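Local structure of conjugal transfer protein TRWB (Escherichia coli, 1E9R) at the interface of chains A and B. The protein acts as the coupling protein of bacterial conjugation, forming a ring-shaped hexamer resembling ring helicases and F1-ATPase that probably uses ATP to move DNA towards the secretion channel. Residues are numbered along the deposited sequence; one frame, centred on the assembly and turned at random. Chains: chain A/B, Conjugal transfer protein TRWB.

Contact 1: the interface of chains A and B. Residues chain A 346-348; chain B 57, 334, 337-340, 359, 408.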
# COMPACT_ATOMS: atom_id res chain seq x y z
N SER A 346 25.31 8.56 -0.97
CA SER A 346 25.82 9.25 0.20
C SER A 346 25.71 8.24 1.35
O SER A 346 24.92 7.31 1.25
CB SER A 346 24.94 10.48 0.46
OG SER A 346 25.33 11.16 1.63
N ARG A 347 26.48 8.41 2.42
CA ARG A 347 26.35 7.44 3.51
C ARG A 347 25.05 7.65 4.27
O ARG A 347 24.70 6.87 5.16
CB ARG A 347 27.56 7.49 4.45
CG ARG A 347 27.75 8.75 5.25
CD ARG A 347 29.25 8.99 5.45
NE ARG A 347 29.96 7.81 5.97
CZ ARG A 347 31.24 7.53 5.71
NH1 ARG A 347 31.96 8.32 4.92
NH2 ARG A 347 31.79 6.44 6.24
N THR A 348 24.33 8.71 3.91
CA THR A 348 23.04 9.03 4.52
C THR A 348 21.93 8.28 3.78
O THR A 348 20.76 8.33 4.18
CB THR A 348 22.73 10.54 4.43
OG1 THR A 348 22.85 10.98 3.07
CG2 THR A 348 23.67 11.34 5.30
N LEU B 57 24.28 16.48 7.82
CA LEU B 57 23.02 16.08 8.44
C LEU B 57 23.32 15.58 9.85
O LEU B 57 24.06 14.63 10.02
CB LEU B 57 22.35 14.99 7.60
CG LEU B 57 20.96 14.56 8.04
CD1 LEU B 57 20.02 15.76 8.08
CD2 LEU B 57 20.42 13.52 7.08
N ARG B 334 17.56 13.56 2.28
CA ARG B 334 18.60 13.11 3.19
C ARG B 334 19.85 12.74 2.38
O ARG B 334 20.98 12.99 2.82
CB ARG B 334 18.14 11.89 3.99
CG ARG B 334 16.94 12.12 4.90
CD ARG B 334 16.80 11.00 5.93
NE ARG B 334 17.01 9.68 5.34
CZ ARG B 334 16.10 8.99 4.66
NH1 ARG B 334 14.88 9.48 4.52
NH2 ARG B 334 16.40 7.81 4.15
N PHE B 337 22.65 15.43 1.61
CA PHE B 337 23.67 15.82 2.57
C PHE B 337 24.71 14.70 2.46
O PHE B 337 24.38 13.52 2.61
CB PHE B 337 23.11 15.85 3.99
CG PHE B 337 22.05 16.88 4.21
CD1 PHE B 337 20.79 16.73 3.67
CD2 PHE B 337 22.31 17.99 5.01
CE1 PHE B 337 19.79 17.66 3.93
CE2 PHE B 337 21.32 18.92 5.27
CZ PHE B 337 20.07 18.75 4.73
N ARG B 338 25.97 15.07 2.20
CA ARG B 338 27.04 14.09 2.05
C ARG B 338 27.78 13.71 3.34
O ARG B 338 28.41 12.65 3.40
CB ARG B 338 28.02 14.58 0.98
CG ARG B 338 27.38 14.75 -0.39
CD ARG B 338 26.84 13.42 -0.89
NE ARG B 338 27.89 12.40 -0.88
CZ ARG B 338 28.94 12.39 -1.70
NH1 ARG B 338 29.08 13.32 -2.63
NH2 ARG B 338 29.86 11.44 -1.58
N SER B 339 27.73 14.55 4.36
CA SER B 339 28.39 14.23 5.63
C SER B 339 27.30 13.96 6.65
O SER B 339 26.26 14.62 6.65
CB SER B 339 29.30 15.37 6.10
OG SER B 339 30.49 15.46 5.34
N LEU B 340 27.55 12.99 7.53
CA LEU B 340 26.56 12.61 8.54
C LEU B 340 27.10 12.51 9.97
O LEU B 340 28.26 12.18 10.20
CB LEU B 340 25.97 11.25 8.15
CG LEU B 340 25.20 10.43 9.19
CD1 LEU B 340 23.83 11.05 9.42
CD2 LEU B 340 25.04 9.00 8.71
N SER B 359 23.42 2.85 8.18
CA SER B 359 24.02 4.03 7.57
C SER B 359 25.52 4.08 7.86
O SER B 359 26.32 4.43 6.97
CB SER B 359 23.37 5.32 8.10
OG SER B 359 22.01 5.42 7.71
N GLY B 408 30.89 11.02 10.49
CA GLY B 408 31.22 10.39 9.22
C GLY B 408 31.21 11.40 8.08
O GLY B 408 30.18 11.62 7.45
O HOH W 1 28.76 10.53 1.81

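Contact 2: the interface of chains A and B. Residues chain A 181, 204, 208, 212; chain B 149, 196, 198, 200, 202-203, 206.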
# COMPACT_ATOMS: atom_id res chain seq x y z
N PHE A 181 -15.18 30.80 -20.33
CA PHE A 181 -15.62 29.44 -20.56
C PHE A 181 -16.50 29.35 -21.81
O PHE A 181 -16.27 28.52 -22.68
CB PHE A 181 -16.43 28.97 -19.35
CG PHE A 181 -16.20 27.54 -18.99
CD1 PHE A 181 -14.95 27.12 -18.58
CD2 PHE A 181 -17.25 26.63 -19.03
CE1 PHE A 181 -14.74 25.80 -18.19
CE2 PHE A 181 -17.06 25.31 -18.64
CZ PHE A 181 -15.80 24.89 -18.22
N SER A 204 -17.98 19.82 -18.03
CA SER A 204 -17.49 21.13 -17.67
C SER A 204 -16.28 20.99 -16.78
O SER A 204 -15.33 21.76 -16.88
CB SER A 204 -18.58 21.91 -16.94
OG SER A 204 -19.66 22.15 -17.81
N THR A 208 -12.53 22.50 -17.32
CA THR A 208 -11.86 23.28 -16.29
C THR A 208 -10.50 22.66 -16.00
O THR A 208 -9.50 23.38 -15.86
CB THR A 208 -12.67 23.29 -15.00
OG1 THR A 208 -13.94 23.90 -15.25
CG2 THR A 208 -11.93 24.05 -13.91
N PHE A 212 -6.59 24.36 -16.45
CA PHE A 212 -5.57 24.42 -15.43
C PHE A 212 -4.27 23.76 -15.86
O PHE A 212 -3.20 24.28 -15.59
CB PHE A 212 -6.07 23.76 -14.15
CG PHE A 212 -6.92 24.66 -13.32
CD1 PHE A 212 -6.42 25.89 -12.91
CD2 PHE A 212 -8.21 24.29 -12.97
CE1 PHE A 212 -7.20 26.74 -12.15
CE2 PHE A 212 -9.00 25.13 -12.20
CZ PHE A 212 -8.49 26.36 -11.79
N TYR B 149 -3.54 26.00 -6.69
CA TYR B 149 -4.58 26.99 -6.96
C TYR B 149 -4.29 28.21 -6.10
O TYR B 149 -4.52 29.35 -6.52
CB TYR B 149 -5.96 26.42 -6.60
CG TYR B 149 -6.38 25.23 -7.43
CD1 TYR B 149 -6.14 25.18 -8.79
CD2 TYR B 149 -7.03 24.14 -6.84
CE1 TYR B 149 -6.53 24.09 -9.57
CE2 TYR B 149 -7.42 23.04 -7.60
CZ TYR B 149 -7.17 23.02 -8.96
OH TYR B 149 -7.55 21.93 -9.72
N LEU B 196 -9.76 31.36 -15.18
CA LEU B 196 -9.40 30.06 -14.62
C LEU B 196 -10.25 29.70 -13.42
O LEU B 196 -10.54 28.53 -13.19
CB LEU B 196 -7.91 30.01 -14.24
CG LEU B 196 -6.98 29.78 -15.44
CD1 LEU B 196 -5.52 29.86 -15.01
CD2 LEU B 196 -7.28 28.43 -16.05
N ALA B 198 -13.43 30.63 -12.93
CA ALA B 198 -14.84 30.85 -13.22
C ALA B 198 -15.36 29.99 -14.37
O ALA B 198 -14.58 29.48 -15.18
CB ALA B 198 -15.07 32.33 -13.54
N SER B 200 -17.47 27.05 -14.06
CA SER B 200 -18.02 25.74 -13.72
C SER B 200 -17.89 25.52 -12.23
O SER B 200 -17.22 26.30 -11.54
CB SER B 200 -17.29 24.63 -14.45
OG SER B 200 -15.94 24.54 -14.02
N GLU B 202 -16.35 23.16 -10.86
CA GLU B 202 -14.96 22.78 -10.66
C GLU B 202 -14.07 24.01 -10.46
O GLU B 202 -13.22 24.05 -9.56
CB GLU B 202 -14.47 21.96 -11.85
CG GLU B 202 -13.04 21.49 -11.70
CD GLU B 202 -12.85 20.58 -10.50
OE1 GLU B 202 -13.85 20.06 -9.96
OE2 GLU B 202 -11.68 20.36 -10.11
N ALA B 203 -14.27 25.01 -11.31
CA ALA B 203 -13.51 26.24 -11.21
C ALA B 203 -13.79 26.94 -9.87
O ALA B 203 -12.87 27.46 -9.24
CB ALA B 203 -13.88 27.16 -12.38
N ALA B 206 -12.10 25.15 -7.17
CA ALA B 206 -10.68 25.47 -7.22
C ALA B 206 -10.43 26.80 -6.49
O ALA B 206 -9.52 26.89 -5.67
CB ALA B 206 -10.22 25.56 -8.65

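Contact 3: the interface of chains A and B. Residues chain A 9-12, 389-393, 396; chain B 19, 364.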
# COMPACT_ATOMS: atom_id res chain seq x y z
N PHE A 9 39.70 -6.48 -6.40
CA PHE A 9 38.59 -6.89 -5.54
C PHE A 9 38.92 -6.52 -4.09
O PHE A 9 39.92 -6.97 -3.53
CB PHE A 9 38.37 -8.40 -5.63
CG PHE A 9 37.38 -8.93 -4.64
CD1 PHE A 9 36.09 -8.41 -4.57
CD2 PHE A 9 37.73 -9.96 -3.76
CE1 PHE A 9 35.15 -8.90 -3.64
CE2 PHE A 9 36.80 -10.47 -2.83
CZ PHE A 9 35.51 -9.93 -2.77
N GLY A 10 38.06 -5.71 -3.48
CA GLY A 10 38.29 -5.26 -2.12
C GLY A 10 38.24 -6.31 -1.03
O GLY A 10 38.76 -6.08 0.05
N GLY A 11 37.60 -7.44 -1.31
CA GLY A 11 37.50 -8.48 -0.30
C GLY A 11 38.76 -9.31 -0.22
O GLY A 11 39.82 -8.90 -0.68
N ALA A 12 38.64 -10.50 0.37
CA ALA A 12 39.77 -11.41 0.50
C ALA A 12 40.15 -12.02 -0.85
O ALA A 12 39.29 -12.40 -1.65
CB ALA A 12 39.42 -12.51 1.50
N GLU A 389 29.59 -13.69 -2.69
CA GLU A 389 29.73 -12.39 -2.04
C GLU A 389 29.60 -11.23 -3.01
O GLU A 389 29.75 -11.39 -4.22
CB GLU A 389 31.07 -12.31 -1.31
CG GLU A 389 32.18 -13.08 -2.00
CD GLU A 389 33.53 -12.91 -1.33
OE1 GLU A 389 33.60 -12.99 -0.08
OE2 GLU A 389 34.52 -12.70 -2.05
N ARG A 390 29.31 -10.05 -2.46
CA ARG A 390 29.18 -8.84 -3.27
C ARG A 390 30.56 -8.45 -3.74
O ARG A 390 31.49 -8.40 -2.94
CB ARG A 390 28.60 -7.69 -2.45
CG ARG A 390 27.13 -7.82 -2.10
CD ARG A 390 26.23 -7.78 -3.33
NE ARG A 390 24.85 -8.05 -2.96
CZ ARG A 390 24.05 -7.17 -2.35
NH1 ARG A 390 24.48 -5.96 -2.06
NH2 ARG A 390 22.83 -7.53 -2.01
N VAL A 391 30.70 -8.18 -5.04
CA VAL A 391 31.99 -7.78 -5.56
C VAL A 391 32.31 -6.43 -4.91
O VAL A 391 33.46 -6.14 -4.58
CB VAL A 391 31.95 -7.64 -7.09
CG1 VAL A 391 33.25 -7.05 -7.60
CG2 VAL A 391 31.69 -9.01 -7.72
N VAL A 392 31.27 -5.63 -4.71
CA VAL A 392 31.41 -4.32 -4.08
C VAL A 392 30.36 -4.18 -2.98
O VAL A 392 29.17 -4.14 -3.26
CB VAL A 392 31.19 -3.17 -5.09
CG1 VAL A 392 31.46 -1.83 -4.42
CG2 VAL A 392 32.09 -3.36 -6.30
N MET A 393 30.81 -4.13 -1.73
CA MET A 393 29.89 -4.00 -0.60
C MET A 393 29.21 -2.64 -0.59
O MET A 393 29.73 -1.67 -1.11
CB MET A 393 30.65 -4.13 0.72
CG MET A 393 30.89 -5.54 1.19
SD MET A 393 31.95 -5.47 2.65
CE MET A 393 30.81 -5.05 3.91
N GLU A 396 31.41 -0.12 0.81
CA GLU A 396 32.52 0.35 -0.03
C GLU A 396 32.03 1.50 -0.91
O GLU A 396 32.78 2.41 -1.25
CB GLU A 396 33.05 -0.76 -0.94
CG GLU A 396 33.67 -1.94 -0.26
CD GLU A 396 34.26 -2.91 -1.27
OE1 GLU A 396 35.32 -2.59 -1.86
OE2 GLU A 396 33.66 -3.99 -1.50
N ARG B 19 37.51 -4.55 3.80
CA ARG B 19 36.73 -3.53 3.09
C ARG B 19 35.57 -3.00 3.92
O ARG B 19 35.22 -3.57 4.95
CB ARG B 19 36.20 -4.12 1.77
CG ARG B 19 36.21 -5.64 1.74
CD ARG B 19 34.86 -6.28 1.47
NE ARG B 19 34.40 -6.13 0.09
CZ ARG B 19 33.69 -7.03 -0.58
NH1 ARG B 19 33.34 -8.19 -0.02
NH2 ARG B 19 33.30 -6.77 -1.82
N GLU B 364 34.34 -5.79 6.28
CA GLU B 364 34.67 -7.19 6.14
C GLU B 364 36.05 -7.25 6.80
O GLU B 364 36.90 -6.39 6.55
CB GLU B 364 34.72 -7.62 4.68
CG GLU B 364 34.72 -9.13 4.55
CD GLU B 364 34.29 -9.59 3.19
OE1 GLU B 364 34.90 -9.14 2.20
OE2 GLU B 364 33.33 -10.39 3.12
O HOH W 2 36.03 -11.44 0.84

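Contact 1: the interface of chains A and B
A:Ser346 and A:Thr348, on the loop between strand 339-344 and helix 350-360 of the RecA-like P-loop ATPase domain, press two hydroxyls against the backbone of the neighbouring subunit. A:Ser346 OG donates to B:Phe337 O at 2.7 Å, tilted 21° from the carbonyl plane. The same oxygen lies 3.0 Å from A:Thr348 OG1, nearly along the C=O axis, so two hydroxyls grip one carbonyl. A:Thr348 OG1 also meets B:Arg334 O at 2.8 Å, from above the carbonyl plane, at the C-terminal end of helix 327-334. The two hydroxyls themselves are hydrogen-bonded, A:Ser346 OG to A:Thr348 OG1 at 2.9 Å, in a direction not decided; their hydrogens must be shared or alternate among these acceptors. A:Thr348 OG1 lies between the backbone N and carbonyl carbon (chi1 53°), which leaves the methyl to face chain B as well: CG2 packs against B:Leu340 CB at 3.7 Å, the side chains antiparallel, flank to flank. A:Arg347 runs its CD alongside B:Gly408 O, while its own carbonyl meets B:Ser359 CB. Further out, water 1 lies 2.7 Å from B:Arg338 O and also meets A:Arg347 N. Behind B:Phe337, B:Leu57 CD1 of strand 56-59 sits over the centre of one ring face.

Contact 2: the interface of chains A and B
A:Thr208 OG1 is held from both subunits: within its own helix it donates to A:Ser204 O at 3.0 Å, and across the interface it is hydrogen-bonded to B:Ser200 OG, a pair modelled too close for its length to be taken literally. The site belongs to the all-alpha domain, where helix 201-217 of chain A faces the start of the same helix in chain B. B:Ser200 is the N-cap of that helix; its hydroxyl OG stands between the backbone N and carbonyl carbon (chi1 66°) and accepts from B:Ala203 N at 3.2 Å, which fixes it towards A:Thr208. With OG1 of the threonine beside its backbone N (chi1 -61°), the methyl is turned onto chain B, where A:Thr208 CG2 touches B:Glu202 CG at 3.6 Å. One helical turn along, A:Phe212 enters a pocket of B:Tyr149, B:Leu196 and B:Ala206. The tyrosine crosses it at about a right angle and sets CE1 over the centre of one phenyl face, 3.5 Å above the plane. Tip atom A:Phe212 CZ reaches B:Ala206 CB at 3.7 Å, and B:Leu196 CB lies near A:Phe212 CE1. An alanine in place of A:Phe212 would probably leave a gap between B:Leu196 and B:Ala206 and let the ring of B:Tyr149 turn more freely. B:Ala206 CB in turn lies over the centre of one face of the B:Tyr149 ring, 3.8 Å above its plane.

Contact 3: the interface of chains A and B
B:Arg19 reaches into a cleft of chain A formed by the N-terminal loop (A:Phe9 to A:Gly11), the end of strand 384-390 and helix 394-398 of the coupling-protein ATPase. Its CB lies beside the carboxylate carbon CD of A:Glu396, and B:Arg19 CG packs on A:Gly11 CA at 3.7 Å. CD touches the sulphur SD of A:Met393, and bends at chi2 and chi3 (72°) turn the guanidinium between A:Gly11 N, offset towards the rim of one face, and A:Met393 CG, centred on the other. B:Arg19 NE and NH2 both grip A:Glu396 OE2, side-on, each at 2.8 Å, the NE pair being the salt bridge between subunits; NE comes from above the carboxylate plane, NH2 nearly along the C-O axis. A:Met393 N gives A:Glu396 OE2 a third bond, at 2.9 Å. B:Arg19 NH2 also donates to A:Arg390 O at 2.7 Å, in the guanidinium plane and 164° at the hydrogen. A:Phe9 CE1 approaches NH2 with ring and guanidinium planes 75° apart. B:Arg19 NH1 makes a same-chain salt bridge to B:Glu364 OE1 at 2.9 Å, which would help fix the rotation of the guanidinium. Water 2 joins that oxygen to A:Ala12 N and A:Glu389 OE1. The buried arginine thus clasps neighbouring subunits together through one charged plug.

Contacts 1 and 3 are neighbours, their C-alpha centres about 21 Å apart, whereas the centre of contact 2 lies about 44 Å from that of contact 1 and 58 Å from that of contact 3. No residue is shared, but B:Ser359 of contact 1 lies near the end of helix 350-360, shortly before strand 362-368, which supplies B:Glu364 to contact 3. Contact 2 instead uses helix 201-217 from both chains, at different positions along it. The subunit boundary is therefore held at widely separated points. Repeated around the six subunits, these contacts would limit tilting of neighbours and help keep the ring closed.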